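PDB 1A0I: DNA ligase from Enterobacteria phage T7, which catalyses the ATP-dependent joining of DNA strands, presumably sealing nicks through an enzyme-adenylate intermediate as related ligases do. Local coordinates for residues K73-D78 against Q181-E186; G246-L251 against I265-L270; K295-S300 against C316-Y321. One frame throughout, in Å; residues are numbered along the deposited sequence.

Interaction 1: residues K73-D78 against Q181-E186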
ATOM      1  N   LYS A  73     -30.552   1.534  -1.327  1.00 14.89           N
ATOM      2  CA  LYS A  73     -31.622   2.466  -1.667  1.00  9.67           C
ATOM      3  C   LYS A  73     -31.760   3.496  -0.565  1.00 10.71           C
ATOM      4  O   LYS A  73     -31.809   4.703  -0.826  1.00  7.70           O
ATOM      5  CB  LYS A  73     -32.991   1.757  -1.819  1.00 12.90           C
ATOM      6  CG  LYS A  73     -34.096   2.676  -2.342  1.00 10.16           C
ATOM      7  CD  LYS A  73     -33.779   3.120  -3.784  1.00  5.87           C
ATOM      8  CE  LYS A  73     -34.853   4.032  -4.361  1.00  6.21           C
ATOM      9  NZ  LYS A  73     -34.516   4.562  -5.672  1.00 16.39           N
ATOM     10  N   ARG A  74     -31.800   2.996   0.672  1.00 10.17           N
ATOM     11  CA  ARG A  74     -31.924   3.844   1.842  1.00  7.02           C
ATOM     12  C   ARG A  74     -30.714   4.738   1.977  1.00 10.55           C
ATOM     13  O   ARG A  74     -30.955   5.914   2.221  1.00 19.46           O
ATOM     14  CB  ARG A  74     -32.103   2.996   3.113  1.00  5.79           C
ATOM     15  CG  ARG A  74     -33.312   2.078   2.920  1.00 13.54           C
ATOM     16  CD  ARG A  74     -33.545   1.183   4.104  1.00 10.53           C
ATOM     17  NE  ARG A  74     -34.286   1.939   5.085  1.00 28.81           N
ATOM     18  CZ  ARG A  74     -35.604   1.834   5.205  1.00 39.82           C
ATOM     19  NH1 ARG A  74     -36.279   0.996   4.424  1.00 44.41           N
ATOM     20  NH2 ARG A  74     -36.224   2.562   6.124  1.00 43.42           N
ATOM     21  N   LEU A  75     -29.485   4.244   1.732  1.00 17.12           N
ATOM     22  CA  LEU A  75     -28.253   5.034   1.761  1.00 17.79           C
ATOM     23  C   LEU A  75     -28.242   6.120   0.687  1.00 19.85           C
ATOM     24  O   LEU A  75     -27.763   7.234   0.926  1.00 24.91           O
ATOM     25  CB  LEU A  75     -27.013   4.119   1.568  1.00 14.61           C
ATOM     26  CG  LEU A  75     -25.586   4.679   1.791  1.00  4.71           C
ATOM     27  CD1 LEU A  75     -24.618   3.548   2.107  1.00  2.00           C
ATOM     28  CD2 LEU A  75     -25.138   5.448   0.575  1.00  2.38           C
ATOM     29  N   LEU A  76     -28.700   5.832  -0.531  1.00 16.39           N
ATOM     30  CA  LEU A  76     -28.795   6.855  -1.560  1.00 14.59           C
ATOM     31  C   LEU A  76     -29.829   7.933  -1.204  1.00 16.90           C
ATOM     32  O   LEU A  76     -29.639   9.132  -1.453  1.00 13.17           O
ATOM     33  CB  LEU A  76     -29.150   6.164  -2.865  1.00 13.75           C
ATOM     34  CG  LEU A  76     -28.048   5.712  -3.833  1.00 19.39           C
ATOM     35  CD1 LEU A  76     -26.817   5.292  -3.094  1.00 21.09           C
ATOM     36  CD2 LEU A  76     -28.553   4.518  -4.639  1.00 12.82           C
ATOM     37  N   ASN A  77     -30.956   7.570  -0.591  1.00 22.11           N
ATOM     38  CA  ASN A  77     -31.987   8.542  -0.262  1.00 26.95           C
ATOM     39  C   ASN A  77     -31.523   9.485   0.815  1.00 30.03           C
ATOM     40  O   ASN A  77     -31.744  10.682   0.639  1.00 46.98           O
ATOM     41  CB  ASN A  77     -33.264   7.838   0.163  1.00 25.86           C
ATOM     42  CG  ASN A  77     -33.988   7.332  -1.075  1.00 16.85           C
ATOM     43  OD1 ASN A  77     -33.614   7.559  -2.237  1.00 15.17           O
ATOM     44  ND2 ASN A  77     -35.036   6.548  -0.928  1.00  2.00           N
ATOM     45  N   ASP A  78     -30.798   9.007   1.820  1.00 30.91           N
ATOM     46  CA  ASP A  78     -30.128   9.782   2.868  1.00 24.92           C
ATOM     47  C   ASP A  78     -29.554  11.118   2.417  1.00 26.92           C
ATOM     48  O   ASP A  78     -28.823  11.192   1.417  1.00 31.02           O
ATOM     49  CB  ASP A  78     -28.976   8.981   3.448  1.00  6.56           C
ATOM     50  CG  ASP A  78     -28.490   9.405   4.813  1.00 17.30           C
ATOM     51  OD1 ASP A  78     -28.075  10.529   5.003  1.00 20.22           O
ATOM     52  OD2 ASP A  78     -28.514   8.600   5.718  1.00  7.66           O
ATOM     53  N   GLN A 181     -20.989   2.805   7.282  1.00 15.81           N
ATOM     54  CA  GLN A 181     -20.908   2.118   8.560  1.00 15.64           C
ATOM     55  C   GLN A 181     -22.274   1.945   9.207  1.00 24.93           C
ATOM     56  O   GLN A 181     -22.520   0.971   9.930  1.00 26.93           O
ATOM     57  CB  GLN A 181     -20.032   2.898   9.519  1.00 17.15           C
ATOM     58  CG  GLN A 181     -18.613   3.100   9.064  1.00 24.14           C
ATOM     59  CD  GLN A 181     -17.963   4.327   9.671  1.00 18.05           C
ATOM     60  OE1 GLN A 181     -18.575   5.335  10.004  1.00 32.11           O
ATOM     61  NE2 GLN A 181     -16.657   4.306   9.796  1.00 26.81           N
ATOM     62  N   GLU A 182     -23.147   2.939   8.981  1.00 28.61           N
ATOM     63  CA  GLU A 182     -24.487   2.895   9.541  1.00 22.42           C
ATOM     64  C   GLU A 182     -25.287   1.779   8.849  1.00 29.50           C
ATOM     65  O   GLU A 182     -25.706   0.792   9.468  1.00 29.13           O
ATOM     66  CB  GLU A 182     -25.160   4.249   9.324  1.00 20.38           C
ATOM     67  CG  GLU A 182     -26.085   4.673  10.463  1.00 31.40           C
ATOM     68  CD  GLU A 182     -27.204   5.625  10.038  1.00 34.66           C
ATOM     69  OE1 GLU A 182     -26.944   6.820   9.984  1.00 32.79           O
ATOM     70  OE2 GLU A 182     -28.322   5.211   9.760  1.00 44.93           O
ATOM     71  N   TYR A 183     -25.437   1.871   7.526  1.00 19.99           N
ATOM     72  CA  TYR A 183     -26.240   0.913   6.801  1.00 15.48           C
ATOM     73  C   TYR A 183     -25.608  -0.443   6.594  1.00 25.76           C
ATOM     74  O   TYR A 183     -26.326  -1.445   6.531  1.00 43.63           O
ATOM     75  CB  TYR A 183     -26.613   1.478   5.450  1.00  7.15           C
ATOM     76  CG  TYR A 183     -27.470   2.717   5.583  1.00  8.92           C
ATOM     77  CD1 TYR A 183     -28.781   2.605   6.026  1.00 11.21           C
ATOM     78  CD2 TYR A 183     -26.947   3.967   5.270  1.00 14.57           C
ATOM     79  CE1 TYR A 183     -29.574   3.751   6.150  1.00 19.72           C
ATOM     80  CE2 TYR A 183     -27.732   5.114   5.390  1.00 18.26           C
ATOM     81  CZ  TYR A 183     -29.048   5.001   5.826  1.00 25.42           C
ATOM     82  OH  TYR A 183     -29.866   6.110   5.865  1.00 21.87           O
ATOM     83  N   PHE A 184     -24.286  -0.514   6.440  1.00 29.92           N
ATOM     84  CA  PHE A 184     -23.612  -1.780   6.203  1.00 18.69           C
ATOM     85  C   PHE A 184     -22.592  -2.089   7.273  1.00 17.08           C
ATOM     86  O   PHE A 184     -21.404  -2.228   6.964  1.00 24.03           O
ATOM     87  CB  PHE A 184     -22.905  -1.775   4.859  1.00 12.54           C
ATOM     88  CG  PHE A 184     -23.903  -1.801   3.733  1.00 20.72           C
ATOM     89  CD1 PHE A 184     -24.413  -3.014   3.283  1.00 11.62           C
ATOM     90  CD2 PHE A 184     -24.329  -0.600   3.182  1.00 15.04           C
ATOM     91  CE1 PHE A 184     -25.358  -3.018   2.275  1.00  8.47           C
ATOM     92  CE2 PHE A 184     -25.266  -0.608   2.167  1.00 23.56           C
ATOM     93  CZ  PHE A 184     -25.777  -1.819   1.715  1.00 20.48           C
ATOM     94  N   PRO A 185     -22.970  -2.272   8.543  1.00 22.10           N
ATOM     95  CA  PRO A 185     -22.031  -2.549   9.608  1.00 23.15           C
ATOM     96  C   PRO A 185     -21.430  -3.947   9.553  1.00 23.15           C
ATOM     97  O   PRO A 185     -20.740  -4.328  10.488  1.00 36.92           O
ATOM     98  CB  PRO A 185     -22.838  -2.264  10.855  1.00 22.33           C
ATOM     99  CG  PRO A 185     -24.236  -2.718  10.512  1.00  8.62           C
ATOM    100  CD  PRO A 185     -24.346  -2.366   9.034  1.00 18.14           C
ATOM    101  N   GLU A 186     -21.700  -4.765   8.537  1.00 24.71           N
ATOM    102  CA  GLU A 186     -21.124  -6.092   8.379  1.00 25.65           C
ATOM    103  C   GLU A 186     -19.627  -5.979   8.153  1.00 26.22           C
ATOM    104  O   GLU A 186     -18.825  -6.753   8.687  1.00 34.61           O
ATOM    105  CB  GLU A 186     -21.648  -6.838   7.157  1.00 18.79           C
ATOM    106  CG  GLU A 186     -23.118  -7.047   6.955  1.00 25.89           C
ATOM    107  CD  GLU A 186     -23.823  -5.957   6.182  1.00 38.06           C
ATOM    108  OE1 GLU A 186     -24.027  -4.878   6.724  1.00 56.62           O
ATOM    109  OE2 GLU A 186     -24.277  -6.182   5.066  1.00 45.18           O
TER
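Tyr183, on the last turn of helix 166-183, lays its ring against the end of helix 70-77 and supplies most of the 181-186 side of the interface. The close-packed part lies along Leu75. The backbone N of Leu75 sits over the ring centre, while its CB packs on Tyr183 CD2 at 3.7 Å and its CA lies 3.7 Å from Tyr183 CE2. Leu75 CG points anti to the backbone N (chi1 -170°), which carries the isobutyl group past Tyr183 towards Phe184; there Leu75 CD1 reaches the edge of the second ring, 4.2 Å from Phe184 CE2. Beyond the Tyr183 ring the phenol donates to Asp78, with OH and OD2 2.8 Å apart. The bond uses the anti lone pair of the carboxylate oxygen, and the carboxylate plane stands nearly perpendicular to the ring, at 89°. The same OD2 also meets Arg80 in a salt bridge. Arg80 bridges Glu182 as well, so its positive charge probably eases the closeness of the two acids. The solvent side is looser: exposed Arg74 adds little more than its CB, 4.0 Å from Tyr183 CE1, and Glu182 OE2 stands over the opposite ring face near the rim. The contact thus joins two helix ends within the ATP-dependent ligase domain. Leu75 continues inward onto Met176, Leu179 and Leu180 of helix 166-183 and onto Phe87 of strand 86-95, while the Phe184 ring meets Trp72 of helix 70-77.

Interaction 2: residues G246-L251 against I265-L270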
ATOM      1  N   GLY A 246      24.755  -7.038  -5.980  1.00 32.52           N
ATOM      2  CA  GLY A 246      25.991  -6.679  -5.332  1.00 30.98           C
ATOM      3  C   GLY A 246      26.404  -7.714  -4.311  1.00 25.97           C
ATOM      4  O   GLY A 246      25.730  -8.739  -4.172  1.00 23.36           O
ATOM      5  N   ILE A 247      27.521  -7.556  -3.602  1.00 15.83           N
ATOM      6  CA  ILE A 247      27.835  -8.523  -2.547  1.00 25.66           C
ATOM      7  C   ILE A 247      27.675  -7.721  -1.301  1.00 21.30           C
ATOM      8  O   ILE A 247      27.994  -6.522  -1.356  1.00 26.38           O
ATOM      9  CB  ILE A 247      29.327  -9.131  -2.503  1.00 35.72           C
ATOM     10  CG1 ILE A 247      30.385  -8.196  -1.963  1.00 26.37           C
ATOM     11  CG2 ILE A 247      29.697  -9.510  -3.920  1.00 31.63           C
ATOM     12  CD1 ILE A 247      31.535  -8.899  -1.213  1.00 48.06           C
ATOM     13  N   ILE A 248      27.211  -8.233  -0.168  1.00 21.34           N
ATOM     14  CA  ILE A 248      27.177  -7.405   1.010  1.00 31.70           C
ATOM     15  C   ILE A 248      28.616  -7.512   1.491  1.00 33.09           C
ATOM     16  O   ILE A 248      29.335  -8.476   1.207  1.00 39.97           O
ATOM     17  CB  ILE A 248      26.140  -7.859   2.182  1.00 24.04           C
ATOM     18  CG1 ILE A 248      26.821  -8.626   3.276  1.00 18.90           C
ATOM     19  CG2 ILE A 248      25.013  -8.732   1.637  1.00 26.83           C
ATOM     20  CD1 ILE A 248      27.132  -7.744   4.486  1.00 18.41           C
ATOM     21  N   GLN A 249      29.086  -6.490   2.180  1.00 31.74           N
ATOM     22  CA  GLN A 249      30.452  -6.496   2.663  1.00 35.43           C
ATOM     23  C   GLN A 249      30.602  -5.418   3.713  1.00 37.71           C
ATOM     24  O   GLN A 249      31.463  -4.540   3.740  1.00 40.69           O
ATOM     25  CB  GLN A 249      31.380  -6.266   1.485  1.00 48.62           C
ATOM     26  CG  GLN A 249      31.232  -5.011   0.632  1.00 53.39           C
ATOM     27  CD  GLN A 249      32.415  -4.924  -0.309  1.00 55.45           C
ATOM     28  OE1 GLN A 249      33.399  -4.240  -0.052  1.00 61.49           O
ATOM     29  NE2 GLN A 249      32.387  -5.675  -1.399  1.00 35.69           N
ATOM     30  N   GLY A 250      29.688  -5.501   4.645  1.00 35.14           N
ATOM     31  CA  GLY A 250      29.628  -4.521   5.695  1.00 24.63           C
ATOM     32  C   GLY A 250      28.207  -4.497   6.179  1.00 23.86           C
ATOM     33  O   GLY A 250      27.269  -4.961   5.535  1.00 27.10           O
ATOM     34  N   LEU A 251      28.001  -3.784   7.255  1.00 24.83           N
ATOM     35  CA  LEU A 251      26.805  -3.752   8.060  1.00 29.18           C
ATOM     36  C   LEU A 251      26.645  -2.285   8.323  1.00 22.76           C
ATOM     37  O   LEU A 251      27.626  -1.621   8.675  1.00 25.00           O
ATOM     38  CB  LEU A 251      27.060  -4.491   9.359  1.00 23.02           C
ATOM     39  CG  LEU A 251      26.300  -5.701   9.812  1.00 22.69           C
ATOM     40  CD1 LEU A 251      26.157  -6.721   8.712  1.00 17.22           C
ATOM     41  CD2 LEU A 251      27.061  -6.265  10.992  1.00  9.65           C
ATOM     42  N   ILE A 265      20.544  -1.846  10.659  1.00 27.34           N
ATOM     43  CA  ILE A 265      19.511  -1.380   9.754  1.00 24.46           C
ATOM     44  C   ILE A 265      19.730  -1.781   8.297  1.00 30.85           C
ATOM     45  O   ILE A 265      18.921  -1.383   7.461  1.00 32.19           O
ATOM     46  CB  ILE A 265      19.397   0.174   9.840  1.00 13.79           C
ATOM     47  CG1 ILE A 265      20.623   0.900   9.324  1.00 10.54           C
ATOM     48  CG2 ILE A 265      19.202   0.528  11.299  1.00  7.29           C
ATOM     49  CD1 ILE A 265      20.441   2.418   9.241  1.00  2.00           C
ATOM     50  N   GLY A 266      20.807  -2.471   7.929  1.00 36.19           N
ATOM     51  CA  GLY A 266      21.108  -2.810   6.550  1.00 28.15           C
ATOM     52  C   GLY A 266      22.574  -3.213   6.315  1.00 38.13           C
ATOM     53  O   GLY A 266      23.385  -3.452   7.227  1.00 29.70           O
ATOM     54  N   PHE A 267      22.936  -3.213   5.029  1.00 33.90           N
ATOM     55  CA  PHE A 267      24.265  -3.604   4.582  1.00 29.34           C
ATOM     56  C   PHE A 267      25.037  -2.618   3.710  1.00 31.72           C
ATOM     57  O   PHE A 267      24.513  -1.711   3.058  1.00 33.04           O
ATOM     58  CB  PHE A 267      24.169  -4.910   3.823  1.00 21.84           C
ATOM     59  CG  PHE A 267      23.523  -5.992   4.648  1.00 20.66           C
ATOM     60  CD1 PHE A 267      24.118  -6.405   5.834  1.00 17.57           C
ATOM     61  CD2 PHE A 267      22.327  -6.553   4.225  1.00 23.25           C
ATOM     62  CE1 PHE A 267      23.513  -7.396   6.601  1.00 15.55           C
ATOM     63  CE2 PHE A 267      21.726  -7.536   4.997  1.00 17.98           C
ATOM     64  CZ  PHE A 267      22.323  -7.961   6.176  1.00  6.51           C
ATOM     65  N   GLU A 268      26.346  -2.786   3.712  1.00 31.50           N
ATOM     66  CA  GLU A 268      27.225  -2.046   2.830  1.00 37.45           C
ATOM     67  C   GLU A 268      27.151  -2.938   1.607  1.00 34.98           C
ATOM     68  O   GLU A 268      27.444  -4.144   1.726  1.00 33.93           O
ATOM     69  CB  GLU A 268      28.645  -2.026   3.386  1.00 47.29           C
ATOM     70  CG  GLU A 268      29.311  -0.701   3.744  1.00 60.79           C
ATOM     71  CD  GLU A 268      29.789   0.115   2.540  1.00 63.00           C
ATOM     72  OE1 GLU A 268      28.984   0.359   1.643  1.00 69.59           O
ATOM     73  OE2 GLU A 268      30.952   0.517   2.497  1.00 53.62           O
ATOM     74  N   VAL A 269      26.668  -2.446   0.464  1.00 29.59           N
ATOM     75  CA  VAL A 269      26.591  -3.296  -0.705  1.00 38.23           C
ATOM     76  C   VAL A 269      27.376  -2.702  -1.873  1.00 48.19           C
ATOM     77  O   VAL A 269      27.204  -1.566  -2.350  1.00 41.08           O
ATOM     78  CB  VAL A 269      25.078  -3.537  -1.069  1.00 34.92           C
ATOM     79  CG1 VAL A 269      24.952  -4.423  -2.304  1.00 33.92           C
ATOM     80  CG2 VAL A 269      24.384  -4.288   0.071  1.00 35.67           C
ATOM     81  N   LEU A 270      28.343  -3.537  -2.281  1.00 54.67           N
ATOM     82  CA  LEU A 270      29.216  -3.202  -3.393  1.00 55.15           C
ATOM     83  C   LEU A 270      28.416  -3.597  -4.617  1.00 51.58           C
ATOM     84  O   LEU A 270      28.029  -4.754  -4.815  1.00 53.60           O
ATOM     85  CB  LEU A 270      30.526  -4.013  -3.385  1.00 47.49           C
ATOM     86  CG  LEU A 270      31.738  -3.711  -4.320  1.00 44.28           C
ATOM     87  CD1 LEU A 270      31.581  -4.398  -5.676  1.00 53.06           C
ATOM     88  CD2 LEU A 270      31.889  -2.202  -4.466  1.00 45.39           C
TER
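Strands 242-252 and 266-270 are antiparallel neighbours in the five-stranded sheet of the C-terminal domain, which is assigned to the OB clan, consistent with an OB fold, and a beta bulge interrupts their pairing. At one end Ile247 and Leu270 form a hydrogen-bonded pair, with Leu270 N 3.1 Å from Ile247 O. Next to it Ile248 faces Val269 as a non-hydrogen-bonded pair. The register then slips by one residue before Leu251 meets Phe267, and within the bulge both polar groups of the Glu268 backbone are used: its O accepts from Gln249 N at 2.9 Å, and its N donates to Gly250 O at 3.0 Å. That last N-H is aimed almost straight at the oxygen (170°) but arrives from above the carbonyl plane, a sign of how far the peptide has turned. Gly250 has a phi of 154°, readily adopted by a residue without a side chain, and Glu268 CB rests on its CA at 3.5 Å. The face bearing Ile248, Leu251, Phe267 and Val269 is apolar. Leu251 CD1 lies in the plane of the Phe267 ring at its edge, 3.5 Å from CE1, and Ile248 CD1 approaches Phe267 CD1 obliquely at 3.6 Å. Phe290, Tyr321 and Phe344 also meet this ring. Ile247 and Leu270 turn to the other face; the Gln249 side chain, extended beyond CG, crosses Leu270 obliquely, with amide carbon CD 3.7 Å from Leu270 CB. The chemistry implies a division of labour: Glu268 keeps both its N and O bonded to the opposite strand at the bulge, while the aromatic side belongs to the apolar core of the domain and the face of Ile247 and Leu270 is partly exposed.

Interaction 3: residues K295-S300 against C316-Y321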
ATOM      1  N   LYS A 295      24.977 -10.568  16.754  1.00 21.37           N
ATOM      2  CA  LYS A 295      25.262 -10.639  18.167  1.00 27.88           C
ATOM      3  C   LYS A 295      25.808 -11.991  18.537  1.00 31.02           C
ATOM      4  O   LYS A 295      26.772 -12.025  19.290  1.00 43.31           O
ATOM      5  CB  LYS A 295      23.992 -10.337  18.972  1.00 22.43           C
ATOM      6  CG  LYS A 295      24.142 -10.354  20.484  1.00 15.92           C
ATOM      7  CD  LYS A 295      22.943  -9.673  21.111  1.00 17.63           C
ATOM      8  CE  LYS A 295      22.243 -10.543  22.150  1.00 35.38           C
ATOM      9  NZ  LYS A 295      20.789 -10.389  22.176  1.00 44.62           N
ATOM     10  N   GLU A 296      25.332 -13.073  17.944  1.00 36.37           N
ATOM     11  CA  GLU A 296      25.768 -14.414  18.300  1.00 43.39           C
ATOM     12  C   GLU A 296      27.136 -14.781  17.761  1.00 31.04           C
ATOM     13  O   GLU A 296      28.005 -15.328  18.459  1.00 19.29           O
ATOM     14  CB  GLU A 296      24.763 -15.424  17.786  1.00 57.96           C
ATOM     15  CG  GLU A 296      24.628 -16.622  18.708  1.00 86.89           C
ATOM     16  CD  GLU A 296      23.757 -16.395  19.954  1.00105.07           C
ATOM     17  OE1 GLU A 296      23.712 -15.287  20.510  1.00111.43           O
ATOM     18  OE2 GLU A 296      23.123 -17.377  20.361  1.00117.88           O
ATOM     19  N   ALA A 297      27.340 -14.426  16.489  1.00 26.86           N
ATOM     20  CA  ALA A 297      28.565 -14.724  15.780  1.00 28.88           C
ATOM     21  C   ALA A 297      29.683 -14.005  16.527  1.00 31.23           C
ATOM     22  O   ALA A 297      30.691 -14.621  16.870  1.00 43.56           O
ATOM     23  CB  ALA A 297      28.446 -14.222  14.339  1.00 15.93           C
ATOM     24  N   THR A 298      29.492 -12.750  16.910  1.00 25.63           N
ATOM     25  CA  THR A 298      30.444 -11.987  17.679  1.00 20.48           C
ATOM     26  C   THR A 298      30.569 -12.538  19.096  1.00 29.65           C
ATOM     27  O   THR A 298      31.596 -12.305  19.755  1.00 39.34           O
ATOM     28  CB  THR A 298      29.986 -10.546  17.714  1.00 21.35           C
ATOM     29  OG1 THR A 298      29.590 -10.159  16.402  1.00 19.28           O
ATOM     30  CG2 THR A 298      31.095  -9.659  18.258  1.00 28.84           C
ATOM     31  N   LEU A 299      29.581 -13.265  19.642  1.00 37.73           N
ATOM     32  CA  LEU A 299      29.741 -13.836  20.963  1.00 36.01           C
ATOM     33  C   LEU A 299      30.594 -15.102  20.987  1.00 38.62           C
ATOM     34  O   LEU A 299      30.755 -15.706  22.049  1.00 48.23           O
ATOM     35  CB  LEU A 299      28.360 -14.072  21.619  1.00 30.08           C
ATOM     36  CG  LEU A 299      27.709 -12.746  22.070  1.00 23.41           C
ATOM     37  CD1 LEU A 299      26.494 -12.996  22.934  1.00 12.24           C
ATOM     38  CD2 LEU A 299      28.713 -11.936  22.862  1.00 21.80           C
ATOM     39  N   SER A 300      31.284 -15.440  19.883  1.00 38.49           N
ATOM     40  CA  SER A 300      32.439 -16.314  19.991  1.00 46.27           C
ATOM     41  C   SER A 300      33.711 -15.419  19.945  1.00 47.20           C
ATOM     42  O   SER A 300      34.646 -15.489  19.145  1.00 45.90           O
ATOM     43  CB  SER A 300      32.450 -17.361  18.879  1.00 57.59           C
ATOM     44  OG  SER A 300      32.543 -18.639  19.528  1.00 68.49           O
ATOM     45  N   CYS A 316      37.256  -7.503  16.648  1.00108.28           N
ATOM     46  CA  CYS A 316      36.139  -6.785  16.038  1.00 98.00           C
ATOM     47  C   CYS A 316      34.885  -7.644  15.728  1.00 87.82           C
ATOM     48  O   CYS A 316      34.947  -8.869  15.617  1.00 87.08           O
ATOM     49  CB  CYS A 316      36.583  -6.151  14.722  1.00103.03           C
ATOM     50  SG  CYS A 316      37.647  -4.687  14.787  1.00105.77           S
ATOM     51  N   THR A 317      33.716  -7.023  15.549  1.00 76.73           N
ATOM     52  CA  THR A 317      32.432  -7.600  15.133  1.00 59.92           C
ATOM     53  C   THR A 317      32.440  -8.613  13.997  1.00 58.50           C
ATOM     54  O   THR A 317      32.786  -8.239  12.864  1.00 59.90           O
ATOM     55  CB  THR A 317      31.485  -6.459  14.706  1.00 58.18           C
ATOM     56  OG1 THR A 317      31.507  -5.491  15.751  1.00 66.55           O
ATOM     57  CG2 THR A 317      30.064  -6.916  14.453  1.00 54.14           C
ATOM     58  N   ILE A 318      32.047  -9.871  14.232  1.00 52.92           N
ATOM     59  CA  ILE A 318      31.904 -10.756  13.086  1.00 50.30           C
ATOM     60  C   ILE A 318      30.566 -10.380  12.458  1.00 51.48           C
ATOM     61  O   ILE A 318      29.532 -10.287  13.129  1.00 46.17           O
ATOM     62  CB  ILE A 318      31.837 -12.303  13.429  1.00 47.51           C
ATOM     63  CG1 ILE A 318      33.067 -12.787  14.199  1.00 54.64           C
ATOM     64  CG2 ILE A 318      31.774 -13.083  12.102  1.00 42.39           C
ATOM     65  CD1 ILE A 318      33.163 -14.321  14.446  1.00 43.86           C
ATOM     66  N   ASN A 319      30.622 -10.091  11.162  1.00 48.61           N
ATOM     67  CA  ASN A 319      29.431  -9.926  10.345  1.00 44.42           C
ATOM     68  C   ASN A 319      29.231 -11.279   9.688  1.00 42.43           C
ATOM     69  O   ASN A 319      29.900 -11.577   8.692  1.00 50.28           O
ATOM     70  CB  ASN A 319      29.629  -8.856   9.251  1.00 39.71           C
ATOM     71  CG  ASN A 319      28.696  -8.894   8.036  1.00 33.23           C
ATOM     72  OD1 ASN A 319      29.052  -8.359   6.995  1.00 33.05           O
ATOM     73  ND2 ASN A 319      27.498  -9.482   8.020  1.00 14.35           N
ATOM     74  N   PRO A 320      28.324 -12.144  10.149  1.00 39.66           N
ATOM     75  CA  PRO A 320      28.079 -13.451   9.539  1.00 34.10           C
ATOM     76  C   PRO A 320      27.293 -13.383   8.230  1.00 38.01           C
ATOM     77  O   PRO A 320      26.284 -14.063   8.072  1.00 41.23           O
ATOM     78  CB  PRO A 320      27.376 -14.201  10.636  1.00 31.89           C
ATOM     79  CG  PRO A 320      26.540 -13.129  11.274  1.00 24.67           C
ATOM     80  CD  PRO A 320      27.518 -11.968  11.353  1.00 29.52           C
ATOM     81  N   TYR A 321      27.711 -12.484   7.339  1.00 37.89           N
ATOM     82  CA  TYR A 321      27.099 -12.177   6.059  1.00 38.23           C
ATOM     83  C   TYR A 321      28.159 -11.534   5.177  1.00 40.81           C
ATOM     84  O   TYR A 321      27.820 -11.362   4.014  1.00 49.35           O
ATOM     85  CB  TYR A 321      25.899 -11.142   6.102  1.00 33.84           C
ATOM     86  CG  TYR A 321      24.676 -11.489   6.948  1.00 22.44           C
ATOM     87  CD1 TYR A 321      23.686 -12.371   6.502  1.00 24.83           C
ATOM     88  CD2 TYR A 321      24.597 -10.980   8.235  1.00 35.39           C
ATOM     89  CE1 TYR A 321      22.631 -12.752   7.344  1.00  7.87           C
ATOM     90  CE2 TYR A 321      23.560 -11.354   9.081  1.00 30.40           C
ATOM     91  CZ  TYR A 321      22.587 -12.233   8.632  1.00 10.02           C
ATOM     92  OH  TYR A 321      21.563 -12.553   9.493  1.00 32.07           O
TER
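Thr298 OG1, close to the end of helix 285-298, is held from two directions. It donates to Val294 O, one turn back in the helix, and accepts a weak hydrogen bond from Ile318 N in the loop, 3.3 Å away with a bent N-H...O angle of 127°. The hydroxyl can reach both because OG1 stands beside its own backbone N (chi1 -45°); that leaves CG2 turned to the loop backbone, 4.0 Å from Thr317 CA. The methyl CG2 of Thr317 in turn approaches Thr298 OG1 at 3.8 Å. Next to this polar point, Ala297 supplies the apolar half of the contact. Its CB touches two loop side chains: the Pro320 ring presents CB, CG and CD almost equally, CG being nearest at 3.8 Å, and Ile318 brings its CB to 4.0 Å. From there the Ile318 side chain runs on, extended, to the end of the helix, where CD1 lies 3.5 Å from Ala297 O. That oxygen is already an acceptor for Ser300 N as the helix winds down. On the loop side Pro320 is the centre of an inverse gamma turn, closed by Tyr321 N on Asn319 O at 2.7 Å. The turn sends the chain inward, and Tyr321 packs among Phe290, Trp324 and Phe347, whereas Ile318 remains exposed. Pro320 also touches Thr293 and Val294 of the helix. The weak bond from Ile318 N is the one hydrogen bond between the segments, so this surface contact of the C-terminal domain probably rests mainly on apolar contact; the threonine hydroxyl, bonded to Val294 O in its own helix, gives the loop only a weak polar tie.

How the interactions relate
Interactions 2 and 3 form one neighbourhood in the C-terminal domain, their centres about 15 Å apart. Residues 316-321 bridge them: Asn319 lies against Ile248 and Leu251 while its neighbours Ile318 and Pro320 grip helix 285-298, and Ile248 also packs on the Tyr321 backbone. Helix, loop and sheet thereby share an aromatic core to which Phe290 also contributes. Interaction 1 belongs to the ATP-dependent ligase domain, on the other side of the chain's centre, about 54 Å from interaction 2 and 59 Å from interaction 3, centre to centre. None of the three contacts includes the ATP, which in this family is bound in the nucleotidyltransferase domain that holds interaction 1.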